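Local atomic coordinates of tapirin (Caldicellulosiruptor hydrothermalis, PDB entry 6N2C), a protein that probably binds cellulose and so helps a thermophilic bacterium adhere to plant material, through a beta-helical C-terminal domain that also holds a zinc ion. Residues A[273-278]-A[447-452]; A[304-309]-A[321-326]; A[416-421]-A[435-440]. All blocks are in the same frame, centred on the assembly; numbering follows the deposited sequence.

Contact 1 (A[273-278]-A[447-452])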
loop_
_atom_site.group_PDB
_atom_site.type_symbol
_atom_site.label_atom_id
_atom_site.label_comp_id
_atom_site.label_asym_id
_atom_site.label_seq_id
_atom_site.Cartn_x
_atom_site.Cartn_y
_atom_site.Cartn_z
ATOM N N LEU A 273 5.672 -6.272 1.163
ATOM C CA LEU A 273 5.518 -5.215 2.188
ATOM C C LEU A 273 4.601 -4.115 1.675
ATOM O O LEU A 273 4.865 -3.568 0.590
ATOM C CB LEU A 273 6.900 -4.610 2.504
ATOM C CG LEU A 273 6.989 -3.472 3.527
ATOM C CD1 LEU A 273 6.277 -3.781 4.852
ATOM C CD2 LEU A 273 8.420 -2.988 3.805
ATOM N N LEU A 274 3.608 -3.721 2.510
ATOM C CA LEU A 274 2.733 -2.554 2.229
ATOM C C LEU A 274 2.870 -1.706 3.417
ATOM O O LEU A 274 2.587 -2.172 4.556
ATOM C CB LEU A 274 1.262 -3.064 2.079
ATOM C CG LEU A 274 0.212 -2.023 1.843
ATOM C CD1 LEU A 274 0.542 -1.333 0.540
ATOM C CD2 LEU A 274 -1.125 -2.675 1.715
ATOM N N PHE A 275 3.330 -0.458 3.245
ATOM C CA PHE A 275 3.648 0.400 4.371
ATOM C C PHE A 275 3.107 1.771 4.101
ATOM O O PHE A 275 3.476 2.372 3.091
ATOM C CB PHE A 275 5.200 0.470 4.546
ATOM C CG PHE A 275 5.655 0.994 5.836
ATOM C CD1 PHE A 275 5.453 2.345 6.183
ATOM C CD2 PHE A 275 6.276 0.154 6.775
ATOM C CE1 PHE A 275 5.872 2.836 7.419
ATOM C CE2 PHE A 275 6.686 0.671 7.970
ATOM C CZ PHE A 275 6.475 1.979 8.314
ATOM N N SER A 276 2.327 2.321 5.035
ATOM C CA SER A 276 1.922 3.707 4.934
ATOM C C SER A 276 2.069 4.371 6.287
ATOM O O SER A 276 1.819 3.768 7.308
ATOM C CB SER A 276 0.484 3.883 4.451
ATOM O OG SER A 276 0.176 5.241 4.200
ATOM N N ASP A 277 2.531 5.612 6.314
ATOM C CA ASP A 277 2.451 6.375 7.523
ATOM C C ASP A 277 1.055 6.945 7.783
ATOM O O ASP A 277 0.882 7.624 8.845
ATOM C CB ASP A 277 3.456 7.499 7.521
ATOM C CG ASP A 277 4.922 6.970 7.472
ATOM O OD1 ASP A 277 5.174 6.015 8.210
ATOM O OD2 ASP A 277 5.785 7.608 6.763
ATOM N N GLY A 278 0.121 6.728 6.887
ATOM C CA GLY A 278 -1.246 7.324 6.961
ATOM C C GLY A 278 -2.331 6.267 7.042
ATOM O O GLY A 278 -2.155 5.156 7.523
ATOM N N PRO A 447 6.890 -6.052 15.313
ATOM C CA PRO A 447 7.938 -6.051 14.244
ATOM C C PRO A 447 8.805 -4.801 14.209
ATOM O O PRO A 447 8.360 -3.703 14.497
ATOM C CB PRO A 447 7.114 -6.175 12.977
ATOM C CG PRO A 447 5.892 -6.938 13.405
ATOM C CD PRO A 447 5.568 -6.328 14.742
ATOM N N THR A 448 10.100 -4.985 13.938
ATOM C CA THR A 448 10.941 -3.840 13.681
ATOM C C THR A 448 10.564 -3.214 12.309
ATOM O O THR A 448 10.096 -3.896 11.380
ATOM C CB THR A 448 12.458 -4.165 13.718
ATOM O OG1 THR A 448 13.153 -2.929 13.729
ATOM C CG2 THR A 448 12.924 -5.020 12.520
ATOM N N ILE A 449 10.789 -1.927 12.229
ATOM C CA ILE A 449 10.613 -1.183 10.947
ATOM C C ILE A 449 11.694 -1.667 9.952
ATOM O O ILE A 449 12.917 -1.681 10.297
ATOM C CB ILE A 449 10.777 0.292 11.113
ATOM C CG1 ILE A 449 9.773 0.869 12.096
ATOM C CG2 ILE A 449 10.697 0.979 9.766
ATOM C CD1 ILE A 449 8.363 0.380 11.893
ATOM N N PRO A 450 11.283 -2.131 8.760
ATOM C CA PRO A 450 12.223 -2.640 7.790
ATOM C C PRO A 450 13.224 -1.559 7.395
ATOM O O PRO A 450 12.894 -0.393 7.260
ATOM C CB PRO A 450 11.343 -3.014 6.607
ATOM C CG PRO A 450 10.054 -3.428 7.241
ATOM C CD PRO A 450 9.919 -2.288 8.243
ATOM N N ALA A 451 14.459 -2.008 7.200
ATOM C CA ALA A 451 15.552 -1.129 6.845
ATOM C C ALA A 451 15.290 -0.388 5.569
ATOM O O ALA A 451 15.565 0.795 5.516
ATOM C CB ALA A 451 16.863 -1.901 6.708
ATOM N N ILE A 452 14.672 -1.054 4.628
ATOM C CA ILE A 452 14.334 -0.398 3.361
ATOM C C ILE A 452 13.441 0.816 3.581
ATOM O O ILE A 452 13.612 1.854 2.911
ATOM C CB ILE A 452 13.787 -1.373 2.307
ATOM C CG1 ILE A 452 13.770 -0.823 0.919
ATOM C CG2 ILE A 452 12.363 -1.795 2.666
ATOM C CD1 ILE A 452 15.090 -0.415 0.355
#

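Contact 2 (A[304-309]-A[321-326])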
loop_
_atom_site.group_PDB
_atom_site.type_symbol
_atom_site.label_atom_id
_atom_site.label_comp_id
_atom_site.label_asym_id
_atom_site.label_seq_id
_atom_site.Cartn_x
_atom_site.Cartn_y
_atom_site.Cartn_z
ATOM N N SER A 304 -19.658 -2.524 1.491
ATOM C CA SER A 304 -19.756 -3.868 1.914
ATOM C C SER A 304 -18.963 -4.690 0.944
ATOM O O SER A 304 -18.531 -4.228 -0.107
ATOM C CB SER A 304 -21.253 -4.340 1.995
ATOM O OG SER A 304 -21.795 -4.424 0.653
ATOM N N SER A 305 -18.759 -5.952 1.304
ATOM C CA SER A 305 -18.101 -6.916 0.469
ATOM C C SER A 305 -16.637 -6.546 0.181
ATOM O O SER A 305 -16.134 -6.879 -0.886
ATOM C CB SER A 305 -18.841 -7.131 -0.830
ATOM O OG SER A 305 -18.406 -8.349 -1.389
ATOM N N ASN A 306 -16.017 -5.889 1.150
ATOM C CA ASN A 306 -14.537 -5.659 1.117
ATOM C C ASN A 306 -13.873 -6.910 1.575
ATOM O O ASN A 306 -14.445 -7.806 2.278
ATOM C CB ASN A 306 -14.175 -4.525 2.026
ATOM C CG ASN A 306 -14.755 -3.232 1.603
ATOM O OD1 ASN A 306 -14.457 -2.712 0.477
ATOM N ND2 ASN A 306 -15.458 -2.565 2.546
ATOM N N LEU A 307 -12.567 -7.021 1.303
ATOM C CA LEU A 307 -11.836 -8.172 1.839
ATOM C C LEU A 307 -10.375 -7.731 2.022
ATOM O O LEU A 307 -9.761 -7.302 1.058
ATOM C CB LEU A 307 -11.861 -9.338 0.891
ATOM C CG LEU A 307 -11.076 -10.604 1.310
ATOM C CD1 LEU A 307 -11.487 -11.051 2.660
ATOM C CD2 LEU A 307 -11.117 -11.702 0.290
ATOM N N VAL A 308 -9.909 -7.725 3.241
ATOM C CA VAL A 308 -8.494 -7.491 3.542
ATOM C C VAL A 308 -7.936 -8.847 4.087
ATOM O O VAL A 308 -8.344 -9.310 5.143
ATOM C CB VAL A 308 -8.248 -6.397 4.560
ATOM C CG1 VAL A 308 -6.743 -6.328 4.836
ATOM C CG2 VAL A 308 -8.753 -5.054 4.017
ATOM N N THR A 309 -7.066 -9.511 3.289
ATOM C CA THR A 309 -6.485 -10.761 3.640
ATOM C C THR A 309 -5.020 -10.552 4.089
ATOM O O THR A 309 -4.246 -9.910 3.322
ATOM C CB THR A 309 -6.527 -11.700 2.428
ATOM O OG1 THR A 309 -7.904 -11.953 2.067
ATOM C CG2 THR A 309 -5.909 -12.985 2.766
ATOM N N ILE A 321 -13.034 -2.107 11.838
ATOM C CA ILE A 321 -13.762 -3.047 10.977
ATOM C C ILE A 321 -15.297 -2.845 11.247
ATOM O O ILE A 321 -15.781 -3.287 12.284
ATOM C CB ILE A 321 -13.377 -4.498 11.197
ATOM C CG1 ILE A 321 -11.853 -4.687 11.215
ATOM C CG2 ILE A 321 -14.049 -5.372 10.151
ATOM C CD1 ILE A 321 -11.418 -6.067 11.652
ATOM N N TRP A 322 -15.982 -2.137 10.348
ATOM C CA TRP A 322 -17.415 -1.811 10.507
ATOM C C TRP A 322 -18.272 -2.432 9.403
ATOM O O TRP A 322 -19.486 -2.245 9.375
ATOM C CB TRP A 322 -17.629 -0.287 10.607
ATOM C CG TRP A 322 -16.889 0.443 11.679
ATOM C CD1 TRP A 322 -15.857 0.011 12.458
ATOM C CD2 TRP A 322 -17.086 1.793 12.019
ATOM N NE1 TRP A 322 -15.450 0.999 13.288
ATOM C CE2 TRP A 322 -16.211 2.103 13.022
ATOM C CE3 TRP A 322 -17.985 2.761 11.587
ATOM C CZ2 TRP A 322 -16.140 3.387 13.579
ATOM C CZ3 TRP A 322 -17.917 4.004 12.118
ATOM C CH2 TRP A 322 -17.012 4.315 13.112
ATOM N N THR A 323 -17.653 -3.268 8.548
ATOM C CA THR A 323 -18.294 -4.002 7.527
ATOM C C THR A 323 -17.495 -5.252 7.201
ATOM O O THR A 323 -16.444 -5.471 7.856
ATOM C CB THR A 323 -18.538 -3.075 6.308
ATOM O OG1 THR A 323 -19.507 -3.724 5.473
ATOM C CG2 THR A 323 -17.187 -2.811 5.527
ATOM N N ASP A 324 -17.931 -6.085 6.266
ATOM C CA ASP A 324 -17.224 -7.299 5.907
ATOM C C ASP A 324 -16.081 -6.911 4.985
ATOM O O ASP A 324 -16.326 -6.098 4.100
ATOM C CB ASP A 324 -18.133 -8.350 5.274
ATOM C CG ASP A 324 -18.930 -7.847 4.052
ATOM O OD1 ASP A 324 -19.533 -6.726 4.048
ATOM O OD2 ASP A 324 -18.915 -8.568 3.070
ATOM N N LYS A 325 -14.859 -7.445 5.126
ATOM C CA LYS A 325 -14.322 -8.220 6.242
ATOM C C LYS A 325 -12.767 -8.158 6.230
ATOM O O LYS A 325 -12.145 -7.598 5.331
ATOM C CB LYS A 325 -14.755 -9.685 6.202
ATOM C CG LYS A 325 -14.366 -10.472 4.955
ATOM C CD LYS A 325 -15.033 -11.855 4.990
ATOM C CE LYS A 325 -14.926 -12.655 3.690
ATOM N NZ LYS A 325 -15.407 -14.057 3.859
ATOM N N MET A 326 -12.191 -8.688 7.279
ATOM C CA MET A 326 -10.720 -8.926 7.362
ATOM C C MET A 326 -10.557 -10.425 7.612
ATOM O O MET A 326 -11.335 -10.959 8.439
ATOM C CB MET A 326 -10.108 -8.211 8.489
ATOM C CG MET A 326 -8.610 -8.465 8.588
ATOM S SD MET A 326 -7.879 -7.379 9.829
ATOM C CE MET A 326 -7.267 -6.113 8.877
HETATM O O HOH W 1 -15.927 -9.966 1.912
#

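Contact 3 (A[416-421]-A[435-440])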
loop_
_atom_site.group_PDB
_atom_site.type_symbol
_atom_site.label_atom_id
_atom_site.label_comp_id
_atom_site.label_asym_id
_atom_site.label_seq_id
_atom_site.Cartn_x
_atom_site.Cartn_y
_atom_site.Cartn_z
ATOM N N LYS A 416 -10.304 -19.844 27.888
ATOM C CA LYS A 416 -10.687 -18.969 28.971
ATOM C C LYS A 416 -10.545 -17.523 28.608
ATOM O O LYS A 416 -9.854 -17.190 27.609
ATOM C CB LYS A 416 -9.845 -19.266 30.244
ATOM C CG LYS A 416 -8.326 -18.933 30.140
ATOM C CD LYS A 416 -7.588 -19.144 31.446
ATOM C CE LYS A 416 -7.490 -20.621 31.810
ATOM N NZ LYS A 416 -6.711 -21.508 30.894
ATOM N N ILE A 417 -11.180 -16.673 29.421
ATOM C CA ILE A 417 -10.928 -15.251 29.415
ATOM C C ILE A 417 -10.129 -15.029 30.697
ATOM O O ILE A 417 -10.699 -14.991 31.818
ATOM C CB ILE A 417 -12.198 -14.420 29.369
ATOM C CG1 ILE A 417 -13.019 -14.722 28.098
ATOM C CG2 ILE A 417 -11.909 -12.920 29.558
ATOM C CD1 ILE A 417 -14.432 -14.168 28.125
ATOM N N GLU A 418 -8.815 -14.824 30.556
ATOM C CA GLU A 418 -7.929 -14.614 31.679
ATOM C C GLU A 418 -7.762 -13.139 31.871
ATOM O O GLU A 418 -7.354 -12.427 30.941
ATOM C CB GLU A 418 -6.587 -15.279 31.375
ATOM C CG GLU A 418 -5.584 -15.150 32.522
ATOM C CD GLU A 418 -4.243 -15.787 32.279
ATOM O OE1 GLU A 418 -4.032 -16.216 31.148
ATOM O OE2 GLU A 418 -3.397 -15.849 33.254
ATOM N N CYS A 419 -8.116 -12.647 33.032
ATOM C CA CYS A 419 -8.213 -11.197 33.206
ATOM C C CYS A 419 -7.759 -10.788 34.614
ATOM O O CYS A 419 -7.806 -11.577 35.546
ATOM C CB CYS A 419 -9.603 -10.769 32.880
ATOM S SG CYS A 419 -10.899 -11.468 33.974
ATOM N N ARG A 420 -7.272 -9.586 34.707
ATOM C CA ARG A 420 -6.794 -8.997 35.960
ATOM C C ARG A 420 -7.909 -8.988 37.005
ATOM O O ARG A 420 -7.669 -9.307 38.184
ATOM C CB ARG A 420 -6.257 -7.608 35.644
ATOM C CG ARG A 420 -5.902 -6.781 36.903
ATOM C CD ARG A 420 -5.721 -5.325 36.599
ATOM N NE ARG A 420 -6.943 -4.615 36.243
ATOM C CZ ARG A 420 -7.841 -4.093 37.083
ATOM N NH1 ARG A 420 -7.732 -4.183 38.445
ATOM N NH2 ARG A 420 -8.892 -3.473 36.564
ATOM N N SER A 421 -9.154 -8.671 36.569
ATOM C CA SER A 421 -10.293 -8.447 37.475
ATOM C C SER A 421 -11.541 -8.894 36.713
ATOM O O SER A 421 -11.875 -8.353 35.635
ATOM C CB SER A 421 -10.402 -7.015 37.886
ATOM O OG SER A 421 -11.436 -6.808 38.843
ATOM N N VAL A 435 -11.479 -16.294 34.270
ATOM C CA VAL A 435 -10.511 -16.723 35.280
ATOM C C VAL A 435 -9.666 -15.519 35.749
ATOM O O VAL A 435 -9.164 -14.763 34.870
ATOM C CB VAL A 435 -9.595 -17.735 34.683
ATOM C CG1 VAL A 435 -8.496 -18.088 35.707
ATOM C CG2 VAL A 435 -10.367 -18.972 34.263
ATOM N N GLN A 436 -9.542 -15.277 37.069
ATOM C CA GLN A 436 -8.921 -14.050 37.529
ATOM C C GLN A 436 -7.477 -14.303 37.788
ATOM O O GLN A 436 -7.142 -15.257 38.444
ATOM C CB GLN A 436 -9.534 -13.498 38.828
ATOM C CG GLN A 436 -9.075 -12.121 39.193
ATOM C CD GLN A 436 -10.034 -11.389 40.143
ATOM O OE1 GLN A 436 -11.110 -10.883 39.730
ATOM N NE2 GLN A 436 -9.633 -11.270 41.406
ATOM N N ASN A 437 -6.623 -13.435 37.230
ATOM C CA ASN A 437 -5.174 -13.519 37.476
ATOM C C ASN A 437 -4.761 -12.075 37.596
ATOM O O ASN A 437 -4.577 -11.395 36.567
ATOM C CB ASN A 437 -4.425 -14.216 36.340
ATOM C CG ASN A 437 -2.901 -14.094 36.528
ATOM O OD1 ASN A 437 -2.464 -13.516 37.521
ATOM N ND2 ASN A 437 -2.131 -14.593 35.568
ATOM N N PRO A 438 -4.577 -11.610 38.800
ATOM C CA PRO A 438 -4.300 -10.217 39.032
ATOM C C PRO A 438 -2.990 -9.698 38.415
ATOM O O PRO A 438 -2.804 -8.474 38.397
ATOM C CB PRO A 438 -4.228 -10.139 40.555
ATOM C CG PRO A 438 -5.145 -11.225 41.007
ATOM C CD PRO A 438 -4.872 -12.345 40.063
ATOM N N ASN A 439 -2.121 -10.637 38.088
ATOM C CA ASN A 439 -0.761 -10.298 37.549
ATOM C C ASN A 439 -0.666 -10.546 36.048
ATOM O O ASN A 439 0.394 -10.423 35.474
ATOM C CB ASN A 439 0.311 -11.147 38.245
ATOM C CG ASN A 439 0.460 -10.808 39.684
ATOM O OD1 ASN A 439 0.242 -9.672 40.057
ATOM N ND2 ASN A 439 0.969 -11.749 40.455
ATOM N N VAL A 440 -1.769 -10.799 35.383
ATOM C CA VAL A 440 -1.698 -11.177 33.979
ATOM C C VAL A 440 -1.133 -9.968 33.192
ATOM O O VAL A 440 -1.397 -8.775 33.500
ATOM C CB VAL A 440 -3.058 -11.696 33.375
ATOM C CG1 VAL A 440 -4.000 -10.545 33.238
ATOM C CG2 VAL A 440 -2.793 -12.345 32.059
#

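Contact 1 (A[273-278]-A[447-452])
Leu-273 and Phe-275 stand on the outer side of a beta-helix strand, where Pro-450, Ile-449 and Ile-452 bring the loop and helix start of 447-452 down onto them. The contact is wholly apolar and is made by side chains. The backbones stay well apart, the CA atoms of Leu-273 and Pro-450 being 9.1 Å from each other, so this is not strand pairing. With CG anti to its backbone N (chi1 179°), Leu-273 presents its CD2 methyl to the proline ring, 3.8 Å from Pro-450 CG, the two side chains crossing obliquely. The same methyl lies 4.3 Å from Ile-452 CG2, and thus joins the residue before the helix to its first turn. Phe-275 uses one corner of its ring: CE2 is 4.3 Å from Ile-449 CD1, a methyl set at the ring edge near its plane. Pro-450 CD is 4.4 Å from the same Phe-275 CE2.

In the parallel beta-helix, strand 273-276 lies between strands 252-255 and 293-294 of adjoining coils. Leu-274 packs on Met-253 and Leu-293 of those strands, whereas Leu-273 and Phe-275 are covered in part by the later chain, Ile-453 of the helix included. Phe-294 stacks with Phe-275 and also touches Ile-449 and Pro-450. Proline suits this place just before the helix because its ring holds phi near -60° and offers a compact apolar surface to Leu-273 and Phe-275. Asp-277 sets OD1 in the plane of the Phe-275 ring, 3.3 Å from CE1 at its edge, and forms a salt bridge with Lys-457 of the helix. Beyond the strand, Ser-276 OG accepts from Gly-278 N at 3.1 Å, an ST turn that begins the bend toward strand 279-281.

Contact 2 (A[304-309]-A[321-326])
Ser-305 N donates to Asp-324 OD1 at 3.0 Å, in a nearly straight bond (174° at the hydrogen) that meets the oxygen from above the carboxylate plane. Asp-324 reaches this N-H with CG placed between its own backbone N and carbonyl carbon (chi1 54°), and aspartate suits the place because its short chain brings an acceptor directly to the turn. Val-308 N to Lys-325 O, 3.1 Å, is the second firm bond, and it begins the parallel pairing of successive coils of the beta-helix, with Val-308 bridged to Met-326. Between these two bonds the backbones meet less well: Asn-306 N to Asp-324 O and Lys-325 N to Asn-306 O are both weak and bent, where a cis peptide precedes Lys-325. A water donates to Asn-306 O at 2.6 Å and only weakly to Asp-324 OD2. An alanine in place of Asp-324 would probably leave Ser-305 N without this acceptor and the turn at 304-305 less firmly tied to the next coil.

Asn-306 is buried, and its amide is satisfied at both ends, OD1 accepting from Asp-286 N of the preceding coil and ND2 donating to Asn-302 O. That ND2 also lies 3.5 Å from Thr-323 CG2, the two side chains crossing at about a right angle, while Thr-323 OG1 bonds to Gly-303 O. On the outer side, Leu-307 and Lys-325 run alongside each other in the same direction, with Leu-307 CD1 3.7 Å from Lys-325 CG. The lysine thus offers its aliphatic stem to the leucine. Val-308 and Met-326 turn inward, toward Ile-300 and Leu-298 of another face. The flexible thioether bends at chi3 (-98°), and Met-326 CE lies 4.1 Å from Val-308 CG1.

Contact 3 (A[416-421]-A[435-440])
Glu-418 and Asn-437 extend abreast and are joined by a bond from Asn-437 ND2 to Glu-418 OE2 of 2.9 Å. It is almost straight, at 177°, and meets the oxygen on its anti side, with the carboxylate and amide planes only 26° apart. The extended glutamate chain carries its carboxylate far enough to meet the asparagine amide. Val-440 packs against the same group, its CG2 3.7 Å from Glu-418 CD. On the same side of the strands Lys-416 contributes its stem, CD lying 4.0 Å from Val-435 CG2.

Each polar partner has a second hold. Lys-393 forms a salt bridge with Glu-418 OE1 and probably steadies its negative charge. Asn-437 OD1 accepts from Asn-439 N at 3.0 Å, an Asx turn that, with the bond at ND2, probably limits rotation of the amide. Pro-438, with phi already near -60°, suits the second position of the type I turn from Asn-437 to Val-440.

Beneath them the backbones pair in parallel: Val-435 N bonds to Ile-417 O, Cys-419 N to Val-435 O at 3.0 Å, and Asn-437 N to Cys-419 O at 2.8 Å. Strand 434-436 is the outermost of its row, so this is the pairing of coil on coil at one end of a parallel beta-helix.

Overall arrangement
The three contacts mark different levels of one parallel beta-helix. Contact 2 and contact 3 join neighbouring coils, on different faces of the solenoid, and their centres are about 31 Å apart. Contact 1 is of another kind: after strand 434-436 ends the stack at contact 3, the chain runs back along the outside and lays the start of helix 451-457 on a much earlier coil, so contact 1 closes a loop that encloses both others. Its centre is about 22 Å from that of contact 2 and about 34 Å from that of contact 3. All three lie away from the zinc ion bound by His-530, Asp-532 and Glu-551.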